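Local atomic coordinates of lipoprotein (Clostridium difficile, PDB entry 4OTE), a protein that probably binds methionine outside the cell as the lipid-anchored substrate-binding component of an ABC-type methionine uptake system. Residues Ala78-Tyr92 with Asn186-Leu200. Residues are numbered along the deposited sequence; the frame is centred on the assembly and turned at random. Where two conformers were deposited one is given.
With MSE (selenomethionine), chain C.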
loop_
_atom_site.group_PDB
_atom_site.type_symbol
_atom_site.label_atom_id
_atom_site.label_comp_id
_atom_site.label_asym_id
_atom_site.label_seq_id
_atom_site.Cartn_x
_atom_site.Cartn_y
_atom_site.Cartn_z
ATOM N N ALA A 78 -13.774 -5.403 3.916
ATOM C CA ALA A 78 -13.252 -4.052 3.685
ATOM C C ALA A 78 -14.290 -2.985 4.052
ATOM O O ALA A 78 -15.471 -3.129 3.734
ATOM C CB ALA A 78 -12.839 -3.893 2.231
ATOM N N GLY A 79 -13.844 -1.921 4.717
ATOM C CA GLY A 79 -14.710 -0.794 5.059
ATOM C C GLY A 79 -14.711 0.267 3.970
ATOM O O GLY A 79 -14.471 -0.032 2.804
ATOM N N LYS A 80 -14.972 1.511 4.357
ATOM C CA LYS A 80 -14.962 2.645 3.424
ATOM C C LYS A 80 -13.551 2.965 2.920
ATOM O O LYS A 80 -12.574 2.829 3.666
ATOM C CB LYS A 80 -15.532 3.889 4.109
ATOM C CG LYS A 80 -16.985 3.754 4.540
ATOM C CD LYS A 80 -17.456 4.976 5.316
ATOM C CE LYS A 80 -18.933 4.861 5.669
ATOM N NZ LYS A 80 -19.358 5.902 6.645
ATOM N N LYS A 81 -13.453 3.401 1.664
ATOM C CA LYS A 81 -12.179 3.840 1.081
ATOM C C LYS A 81 -11.654 5.076 1.822
ATOM O O LYS A 81 -12.412 6.015 2.065
ATOM C CB LYS A 81 -12.357 4.199 -0.394
ATOM C CG LYS A 81 -12.801 3.065 -1.307
ATOM C CD LYS A 81 -12.875 3.577 -2.739
ATOM C CE LYS A 81 -13.636 2.650 -3.677
ATOM N NZ LYS A 81 -13.234 1.223 -3.577
ATOM N N LEU A 82 -10.367 5.082 2.170
ATOM C CA LEU A 82 -9.798 6.187 2.960
ATOM C C LEU A 82 -8.787 7.010 2.178
ATOM O O LEU A 82 -8.913 8.230 2.081
ATOM C CB LEU A 82 -9.152 5.653 4.238
ATOM C CG LEU A 82 -10.084 4.823 5.122
ATOM C CD1 LEU A 82 -9.331 4.308 6.333
ATOM C CD2 LEU A 82 -11.305 5.630 5.549
ATOM N N TYR A 83 -7.784 6.339 1.624
ATOM C CA TYR A 83 -6.724 7.017 0.894
ATOM C C TYR A 83 -5.983 6.056 -0.024
ATOM O O TYR A 83 -5.905 4.853 0.250
ATOM C CB TYR A 83 -5.733 7.659 1.872
ATOM C CG TYR A 83 -5.274 6.724 2.972
ATOM C CD1 TYR A 83 -4.287 5.766 2.739
ATOM C CD2 TYR A 83 -5.826 6.799 4.243
ATOM C CE1 TYR A 83 -3.874 4.905 3.743
ATOM C CE2 TYR A 83 -5.415 5.946 5.256
ATOM C CZ TYR A 83 -4.441 5.002 5.005
ATOM O OH TYR A 83 -4.040 4.153 6.014
ATOM N N VAL A 84 -5.444 6.603 -1.111
ATOM C CA VAL A 84 -4.651 5.841 -2.062
ATOM C C VAL A 84 -3.173 6.116 -1.813
ATOM O O VAL A 84 -2.805 7.223 -1.415
ATOM C CB VAL A 84 -4.989 6.226 -3.512
ATOM C CG1 VAL A 84 -4.409 5.207 -4.474
ATOM C CG2 VAL A 84 -6.495 6.332 -3.707
ATOM N N CYS A 85 -2.342 5.104 -2.046
ATOM C CA CYS A 85 -0.904 5.207 -1.901
ATOM C C CYS A 85 -0.290 4.736 -3.216
ATOM O O CYS A 85 0.164 3.594 -3.314
ATOM C CB CYS A 85 -0.420 4.326 -0.741
ATOM S SG CYS A 85 -1.123 4.727 0.881
ATOM N N PRO A 86 -0.296 5.608 -4.243
ATOM C CA PRO A 86 0.196 5.196 -5.554
ATOM C C PRO A 86 1.610 4.642 -5.471
ATOM O O PRO A 86 2.445 5.196 -4.756
ATOM C CB PRO A 86 0.189 6.496 -6.365
ATOM C CG PRO A 86 -0.768 7.393 -5.673
ATOM C CD PRO A 86 -0.711 7.022 -4.225
ATOM N N ALA A 87 1.862 3.546 -6.182
ATOM C CA ALA A 87 3.203 2.989 -6.284
ATOM C C ALA A 87 4.133 4.032 -6.882
ATOM O O ALA A 87 3.766 4.731 -7.821
ATOM C CB ALA A 87 3.198 1.734 -7.146
ATOM N N ILE A 88 5.325 4.147 -6.317
ATOM C CA ILE A 88 6.318 5.094 -6.796
ATOM C C ILE A 88 7.563 4.333 -7.224
ATOM O O ILE A 88 8.016 3.424 -6.524
ATOM C CB ILE A 88 6.659 6.150 -5.722
ATOM C CG1 ILE A 88 5.448 7.063 -5.498
ATOM C CG2 ILE A 88 7.871 6.982 -6.146
ATOM C CD1 ILE A 88 5.564 7.961 -4.287
ATOM N N LEU A 89 8.089 4.695 -8.390
ATOM C CA LEU A 89 9.322 4.121 -8.903
ATOM C C LEU A 89 10.475 4.995 -8.419
ATOM O O LEU A 89 10.531 6.184 -8.741
ATOM C CB LEU A 89 9.282 4.061 -10.435
ATOM C CG LEU A 89 10.439 3.364 -11.169
ATOM C CD1 LEU A 89 10.551 1.903 -10.770
ATOM C CD2 LEU A 89 10.269 3.489 -12.676
ATOM N N TYR A 90 11.366 4.406 -7.620
ATOM C CA TYR A 90 12.502 5.115 -7.035
ATOM C C TYR A 90 13.788 4.745 -7.759
ATOM O O TYR A 90 13.886 3.674 -8.353
ATOM C CB TYR A 90 12.653 4.764 -5.553
ATOM C CG TYR A 90 11.521 5.240 -4.676
ATOM C CD1 TYR A 90 10.385 4.460 -4.496
ATOM C CD2 TYR A 90 11.591 6.459 -4.009
ATOM C CE1 TYR A 90 9.347 4.883 -3.688
ATOM C CE2 TYR A 90 10.556 6.892 -3.197
ATOM C CZ TYR A 90 9.434 6.099 -3.038
ATOM O OH TYR A 90 8.395 6.512 -2.237
ATOM N N SER A 91 14.774 5.634 -7.693
ATOM C CA SER A 91 16.065 5.402 -8.327
ATOM C C SER A 91 17.143 6.285 -7.705
ATOM O O SER A 91 16.895 7.456 -7.415
ATOM C CB SER A 91 15.971 5.672 -9.831
ATOM O OG SER A 91 17.207 5.428 -10.485
ATOM N N TYR A 92 18.324 5.705 -7.486
ATOM C CA TYR A 92 19.514 6.459 -7.082
ATOM C C TYR A 92 20.414 6.789 -8.280
ATOM O O TYR A 92 21.420 7.479 -8.124
ATOM C CB TYR A 92 20.353 5.668 -6.065
ATOM C CG TYR A 92 19.767 5.503 -4.678
ATOM C CD1 TYR A 92 18.829 6.400 -4.166
ATOM C CD2 TYR A 92 20.193 4.461 -3.853
ATOM C CE1 TYR A 92 18.313 6.245 -2.892
ATOM C CE2 TYR A 92 19.683 4.302 -2.576
ATOM C CZ TYR A 92 18.745 5.196 -2.102
ATOM O OH TYR A 92 18.235 5.044 -0.834
ATOM N N ASN A 186 14.010 11.309 -5.061
ATOM C CA ASN A 186 14.415 10.083 -5.759
ATOM C C ASN A 186 13.330 9.325 -6.529
ATOM O O ASN A 186 13.604 8.275 -7.109
ATOM C CB ASN A 186 15.089 9.145 -4.754
ATOM C CG ASN A 186 16.497 9.582 -4.423
ATOM O OD1 ASN A 186 16.745 10.190 -3.383
ATOM N ND2 ASN A 186 17.423 9.311 -5.332
ATOM N N GLY A 187 12.110 9.850 -6.542
ATOM C CA GLY A 187 11.027 9.244 -7.305
ATOM C C GLY A 187 11.080 9.716 -8.742
ATOM O O GLY A 187 11.279 10.901 -8.996
ATOM N N ILE A 188 10.918 8.792 -9.687
ATOM C CA ILE A 188 10.931 9.136 -11.112
ATOM C C ILE A 188 9.588 8.875 -11.806
ATOM O O ILE A 188 9.398 9.246 -12.955
ATOM C CB ILE A 188 12.069 8.402 -11.865
ATOM C CG1 ILE A 188 11.834 6.891 -11.915
ATOM C CG2 ILE A 188 13.412 8.700 -11.211
ATOM C CD1 ILE A 188 12.864 6.151 -12.748
ATOM N N TYR A 189 8.661 8.237 -11.104
ATOM C CA TYR A 189 7.343 7.955 -11.650
ATOM C C TYR A 189 6.403 7.608 -10.510
ATOM O O TYR A 189 6.763 6.842 -9.613
ATOM C CB TYR A 189 7.402 6.796 -12.654
ATOM C CG TYR A 189 6.045 6.236 -13.024
ATOM C CD1 TYR A 189 5.251 6.858 -13.983
ATOM C CD2 TYR A 189 5.554 5.091 -12.406
ATOM C CE1 TYR A 189 4.008 6.351 -14.322
ATOM C CE2 TYR A 189 4.310 4.580 -12.734
ATOM C CZ TYR A 189 3.542 5.209 -13.695
ATOM O OH TYR A 189 2.307 4.697 -14.016
ATOM N N THR A 190 5.211 8.194 -10.545
ATOM C CA THR A 190 4.151 7.873 -9.605
ATOM C C THR A 190 2.983 7.305 -10.395
ATOM O O THR A 190 2.638 7.827 -11.458
ATOM C CB THR A 190 3.694 9.125 -8.837
ATOM O OG1 THR A 190 4.835 9.781 -8.275
ATOM C CG2 THR A 190 2.724 8.758 -7.718
ATOM N N ALA A 191 2.383 6.236 -9.879
ATOM C CA ALA A 191 1.282 5.565 -10.571
ATOM C C ALA A 191 0.016 6.416 -10.540
ATOM O O ALA A 191 -0.144 7.260 -9.656
ATOM C CB ALA A 191 1.017 4.200 -9.950
ATOM N N PRO A 192 -0.893 6.205 -11.506
ATOM C CA PRO A 192 -2.107 7.021 -11.519
ATOM C C PRO A 192 -2.968 6.777 -10.288
ATOM O O PRO A 192 -2.893 5.705 -9.686
ATOM C CB PRO A 192 -2.848 6.554 -12.784
ATOM C CG PRO A 192 -1.884 5.715 -13.550
ATOM C CD PRO A 192 -0.912 5.169 -12.554
ATOM N N ILE A 193 -3.776 7.766 -9.919
ATOM C CA ILE A 193 -4.726 7.599 -8.829
ATOM C C ILE A 193 -5.815 6.627 -9.267
ATOM O O ILE A 193 -6.431 6.808 -10.315
ATOM C CB ILE A 193 -5.400 8.926 -8.410
ATOM C CG1 ILE A 193 -4.358 10.004 -8.075
ATOM C CG2 ILE A 193 -6.347 8.689 -7.238
ATOM C CD1 ILE A 193 -3.261 9.549 -7.140
ATOM N N ASN A 194 -6.038 5.596 -8.461
ATOM C CA ASN A 194 -7.063 4.600 -8.729
ATOM C C ASN A 194 -7.665 4.166 -7.397
ATOM O O ASN A 194 -7.014 3.458 -6.637
ATOM C CB ASN A 194 -6.443 3.409 -9.469
ATOM C CG ASN A 194 -7.476 2.397 -9.941
ATOM O OD1 ASN A 194 -8.632 2.415 -9.519
ATOM N ND2 ASN A 194 -7.053 1.500 -10.822
ATOM N N ASP A 195 -8.896 4.595 -7.112
ATOM C CA ASP A 195 -9.505 4.355 -5.795
ATOM C C ASP A 195 -9.865 2.885 -5.550
ATOM O O ASP A 195 -10.237 2.513 -4.440
ATOM C CB ASP A 195 -10.714 5.278 -5.554
ATOM C CG ASP A 195 -11.918 4.935 -6.416
ATOM O OD1 ASP A 195 -11.815 4.055 -7.294
ATOM O OD2 ASP A 195 -12.979 5.563 -6.214
ATOM N N GLU A 196 -9.758 2.057 -6.588
ATOM C CA GLU A 196 -9.851 0.608 -6.431
ATOM C C GLU A 196 -8.786 0.106 -5.451
ATOM O O GLU A 196 -9.003 -0.872 -4.735
ATOM C CB GLU A 196 -9.693 -0.087 -7.788
ATOM C CG GLU A 196 -10.003 -1.579 -7.774
ATOM C CD GLU A 196 -9.857 -2.229 -9.142
ATOM O OE1 GLU A 196 -10.065 -1.539 -10.166
ATOM O OE2 GLU A 196 -9.538 -3.438 -9.191
ATOM N N TYR A 197 -7.646 0.795 -5.417
ATOM C CA TYR A 197 -6.545 0.450 -4.526
ATOM C C TYR A 197 -6.466 1.360 -3.292
ATOM O O TYR A 197 -5.415 1.472 -2.657
ATOM C CB TYR A 197 -5.232 0.480 -5.311
ATOM C CG TYR A 197 -5.240 -0.472 -6.485
ATOM C CD1 TYR A 197 -5.475 -1.830 -6.293
ATOM C CD2 TYR A 197 -5.020 -0.020 -7.786
ATOM C CE1 TYR A 197 -5.498 -2.710 -7.358
ATOM C CE2 TYR A 197 -5.038 -0.898 -8.858
ATOM C CZ TYR A 197 -5.272 -2.242 -8.635
ATOM O OH TYR A 197 -5.293 -3.131 -9.681
ATOM N N ALA A 198 -7.581 1.994 -2.942
ATOM C CA ALA A 198 -7.636 2.811 -1.737
ATOM C C ALA A 198 -7.457 1.923 -0.505
ATOM O O ALA A 198 -8.144 0.912 -0.356
ATOM C CB ALA A 198 -8.960 3.556 -1.659
ATOM N N ASN A 199 -6.504 2.283 0.352
ATOM C CA ASN A 199 -6.350 1.609 1.634
ATOM C C ASN A 199 -7.560 1.919 2.497
ATOM O O ASN A 199 -8.222 2.947 2.314
ATOM C CB ASN A 199 -5.073 2.048 2.348
ATOM C CG ASN A 199 -3.814 1.572 1.645
ATOM O OD1 ASN A 199 -3.809 1.345 0.433
ATOM N ND2 ASN A 199 -2.738 1.422 2.404
ATOM N N LEU A 200 -7.849 1.024 3.434
ATOM C CA LEU A 200 -9.072 1.123 4.217
ATOM C C LEU A 200 -8.995 0.293 5.486
ATOM O O LEU A 200 -8.117 -0.557 5.639
ATOM C CB LEU A 200 -10.284 0.703 3.365
ATOM C CG LEU A 200 -10.095 -0.423 2.338
ATOM C CD1 LEU A 200 -9.880 -1.768 3.011
ATOM C CD2 LEU A 200 -11.280 -0.487 1.388
HETATM N N MSE C 301 0.008 0.872 1.135
HETATM C CA MSE C 301 0.034 -0.273 0.163
HETATM C C MSE C 301 -0.382 0.230 -1.175
HETATM O O MSE C 301 -1.465 0.805 -1.322
HETATM O OXT MSE C 301 0.365 0.059 -2.141
HETATM C CB MSE C 301 -0.889 -1.423 0.564
HETATM C CG MSE C 301 -0.719 -2.635 -0.356
HETATM SE SE MSE C 301 -2.052 -4.027 0.065
HETATM C CE MSE C 301 -1.268 -4.611 1.762
HETATM O O HOH W 1 -2.990 2.545 -2.897
#
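Ile-88 pairs with Thr-190 where strands 88-90 and 187-190 run antiparallel, closest approach of the axes 4.7 Å, N-to-C directions 159° apart. Leu-89 N donates to Tyr-189 O and Ile-188 N to Leu-89 O, both nearly straight at 2.8 Å; Ala-191 N reaches Ala-87 O at 2.9 Å. Leu-82 and Tyr-83 both face Asn-199, a classic beta bulge: Asn-199 O accepts from Leu-82 N at 3.0 Å and weakly from Tyr-83 N, while Asn-199 N donates back to Tyr-83 O. Asn-186 brackets Ser-91, O taking Ser-91 N and ND2 bonding Ser-91 O, its amide steep at the Tyr-92 ring edge. Leu-89 CG, anti to the backbone N (chi1 -174°), sends CD2 to Ile-188 CD1 at 3.7 Å; Leu-200 CD1 meets Ala-78 CB at 3.7 Å. Asn-199 CB lies 3.4 Å from Tyr-83 CE1, oblique to the ring. Cys-85 and Asn-199 line the selenomethionine pocket, where one water accepts from Cys-85 N and donates to Tyr-197 O and MSE O (2.8 Å), linking both segments to the ligand. They probably form the interlobe hinge, as in other periplasmic binding proteins: 76-84 pairs with 199-204 in one sheet, 88-90 lies between 168-171 and edge strand 187-190 in the other, with Tyr-189 on helix 112-124.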